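PDB 4TZM: protein HTP-2 from Caenorhabditis elegans, which binds a closure motif of HTP-3 through its HORMA domain and so probably helps assemble the meiotic chromosome axis. Local coordinates for residues Phe132-Gly135 and Gly136-Arg140. Residues are numbered along the deposited sequence; the frame is centred on the assembly and turned at random.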
ATOM      1  N   PHE A 132       6.421 -13.972  -5.735  1.00 43.06           N
ATOM      2  CA  PHE A 132       6.830 -15.356  -5.524  1.00 45.00           C
ATOM      3  C   PHE A 132       6.387 -16.252  -6.668  1.00 51.06           C
ATOM      4  O   PHE A 132       5.419 -15.960  -7.378  1.00 51.38           O
ATOM      5  CB  PHE A 132       6.275 -15.898  -4.206  1.00 40.90           C
ATOM      6  CG  PHE A 132       6.841 -15.231  -2.986  1.00 41.28           C
ATOM      7  CD1 PHE A 132       6.301 -14.042  -2.517  1.00 38.10           C
ATOM      8  CD2 PHE A 132       7.907 -15.798  -2.298  1.00 36.87           C
ATOM      9  CE1 PHE A 132       6.817 -13.423  -1.388  1.00 38.95           C
ATOM     10  CE2 PHE A 132       8.430 -15.184  -1.168  1.00 34.51           C
ATOM     11  CZ  PHE A 132       7.883 -13.995  -0.713  1.00 36.87           C
ATOM     12  N   GLU A 133       7.111 -17.351  -6.827  1.00 56.50           N
ATOM     13  CA  GLU A 133       6.822 -18.341  -7.851  1.00 60.49           C
ATOM     14  C   GLU A 133       6.823 -19.719  -7.209  1.00 59.67           C
ATOM     15  O   GLU A 133       7.094 -19.840  -6.012  1.00 57.04           O
ATOM     16  CB  GLU A 133       7.858 -18.267  -8.967  1.00 67.36           C
ATOM     17  CG  GLU A 133       9.259 -18.626  -8.499  1.00 77.56           C
ATOM     18  CD  GLU A 133      10.338 -17.974  -9.335  1.00 87.56           C
ATOM     19  OE1 GLU A 133       9.996 -17.335 -10.351  1.00 91.03           O
ATOM     20  OE2 GLU A 133      11.528 -18.098  -8.973  1.00 91.14           O
ATOM     21  N   ASN A 134       6.525 -20.748  -8.000  1.00 57.45           N
ATOM     22  CA  ASN A 134       6.530 -22.127  -7.518  1.00 54.23           C
ATOM     23  C   ASN A 134       5.658 -22.297  -6.277  1.00 54.13           C
ATOM     24  O   ASN A 134       6.167 -22.465  -5.168  1.00 53.12           O
ATOM     25  CB  ASN A 134       7.967 -22.575  -7.230  1.00 55.68           C
ATOM     26  CG  ASN A 134       8.086 -24.070  -7.032  1.00 56.93           C
ATOM     27  OD1 ASN A 134       7.146 -24.823  -7.290  1.00 57.33           O
ATOM     28  ND2 ASN A 134       9.251 -24.512  -6.579  1.00 59.47           N
ATOM     29  N   GLY A 135       4.344 -22.226  -6.470  1.00 53.96           N
ATOM     30  CA  GLY A 135       3.399 -22.362  -5.377  1.00 52.67           C
ATOM     31  C   GLY A 135       3.419 -21.194  -4.407  1.00 50.84           C
ATOM     32  O   GLY A 135       2.933 -21.309  -3.284  1.00 46.99           O
ATOM     33  N   GLY A 136       3.982 -20.069  -4.839  1.00 49.96           N
ATOM     34  CA  GLY A 136       4.077 -18.885  -4.002  1.00 45.48           C
ATOM     35  C   GLY A 136       5.095 -19.015  -2.881  1.00 46.54           C
ATOM     36  O   GLY A 136       4.972 -18.361  -1.844  1.00 43.50           O
ATOM     37  N   VAL A 137       6.111 -19.849  -3.096  1.00 47.56           N
ATOM     38  CA  VAL A 137       7.112 -20.142  -2.068  1.00 44.79           C
ATOM     39  C   VAL A 137       8.459 -19.452  -2.319  1.00 46.45           C
ATOM     40  O   VAL A 137       9.071 -18.908  -1.394  1.00 47.15           O
ATOM     41  CB  VAL A 137       7.352 -21.666  -1.953  1.00 47.77           C
ATOM     42  CG1 VAL A 137       8.522 -21.967  -1.019  1.00 45.64           C
ATOM     43  CG2 VAL A 137       6.086 -22.368  -1.481  1.00 47.79           C
ATOM     44  N   VAL A 138       8.912 -19.477  -3.569  1.00 49.63           N
ATOM     45  CA  VAL A 138      10.235 -18.971  -3.927  1.00 51.80           C
ATOM     46  C   VAL A 138      10.183 -17.548  -4.488  1.00 54.65           C
ATOM     47  O   VAL A 138       9.497 -17.284  -5.474  1.00 55.87           O
ATOM     48  CB  VAL A 138      10.917 -19.892  -4.962  1.00 51.89           C
ATOM     49  CG1 VAL A 138      12.321 -19.398  -5.271  1.00 52.33           C
ATOM     50  CG2 VAL A 138      10.955 -21.333  -4.459  1.00 55.84           C
ATOM     51  N   ALA A 139      10.925 -16.639  -3.861  1.00 54.87           N
ATOM     52  CA  ALA A 139      10.963 -15.242  -4.283  1.00 55.47           C
ATOM     53  C   ALA A 139      11.740 -15.048  -5.587  1.00 61.82           C
ATOM     54  O   ALA A 139      12.799 -15.640  -5.783  1.00 63.52           O
ATOM     55  CB  ALA A 139      11.567 -14.383  -3.183  1.00 53.39           C
ATOM     56  N   ARG A 140      11.210 -14.209  -6.474  1.00 66.35           N
ATOM     57  CA  ARG A 140      11.897 -13.887  -7.721  1.00 72.59           C
ATOM     58  C   ARG A 140      13.004 -12.866  -7.488  1.00 79.07           C
ATOM     59  O   ARG A 140      12.858 -11.961  -6.663  1.00 79.98           O
ATOM     60  CB  ARG A 140      10.915 -13.344  -8.763  1.00 70.86           C
ATOM     61  CG  ARG A 140       9.813 -14.309  -9.166  1.00 72.99           C
ATOM     62  CD  ARG A 140       9.435 -14.127 -10.634  1.00 75.13           C
ATOM     63  NE  ARG A 140       8.842 -12.821 -10.908  1.00 73.46           N
ATOM     64  CZ  ARG A 140       7.537 -12.609 -11.045  1.00 73.13           C
ATOM     65  NH1 ARG A 140       6.686 -13.620 -10.936  1.00 74.79           N
ATOM     66  NH2 ARG A 140       7.080 -11.388 -11.294  1.00 70.22           N
TER
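F132 and A139 face each other as an antiparallel non-hydrogen-bonded pair in the hairpin formed by strands 123-133 and 138-139. Packing is close on this side, where CE2 of the F132 ring lies 3.8 Å from CB of A139. With CG opposite its own carbonyl carbon (chi1 -66°), F132 turns its ring along the returning chain. Its CD2 edge meets the carbonyl oxygen V137 O at 3.4 Å, while F132 CB packs on G136 C. R236, outside the hairpin, makes a cation-pi contact with the ring and a hydrogen bond to G136 O.

The backbone closes through E133 and V138. E133 N gives a short hydrogen bond of 2.7 Å to V138 O. In return, E133 O accepts from both V137 N and V138 N, which approach from opposite faces of its carbonyl plane. Two residues thus face one, a classic beta bulge. A type I' turn from N134 to V137 reverses the chain, with G135 and G136 both at positive phi.

The side bearing E133 and V138 is looser and more open to solvent. The E133 carboxylate brings OE2 to 4.0 Å from V138 CG1. Its OE1 rests 3.3 Å from R140 CG, against the aliphatic part of that chain, but 4.7 Å from R140 NE. The carboxylate and guanidinium planes are 47° apart. R140 also makes a weak, long ion pair with D204. Directed backbone bonds and the F132 packing join the two strands here, whereas E133 and R140 form no salt bridge and their opposite charges probably attract only at a distance.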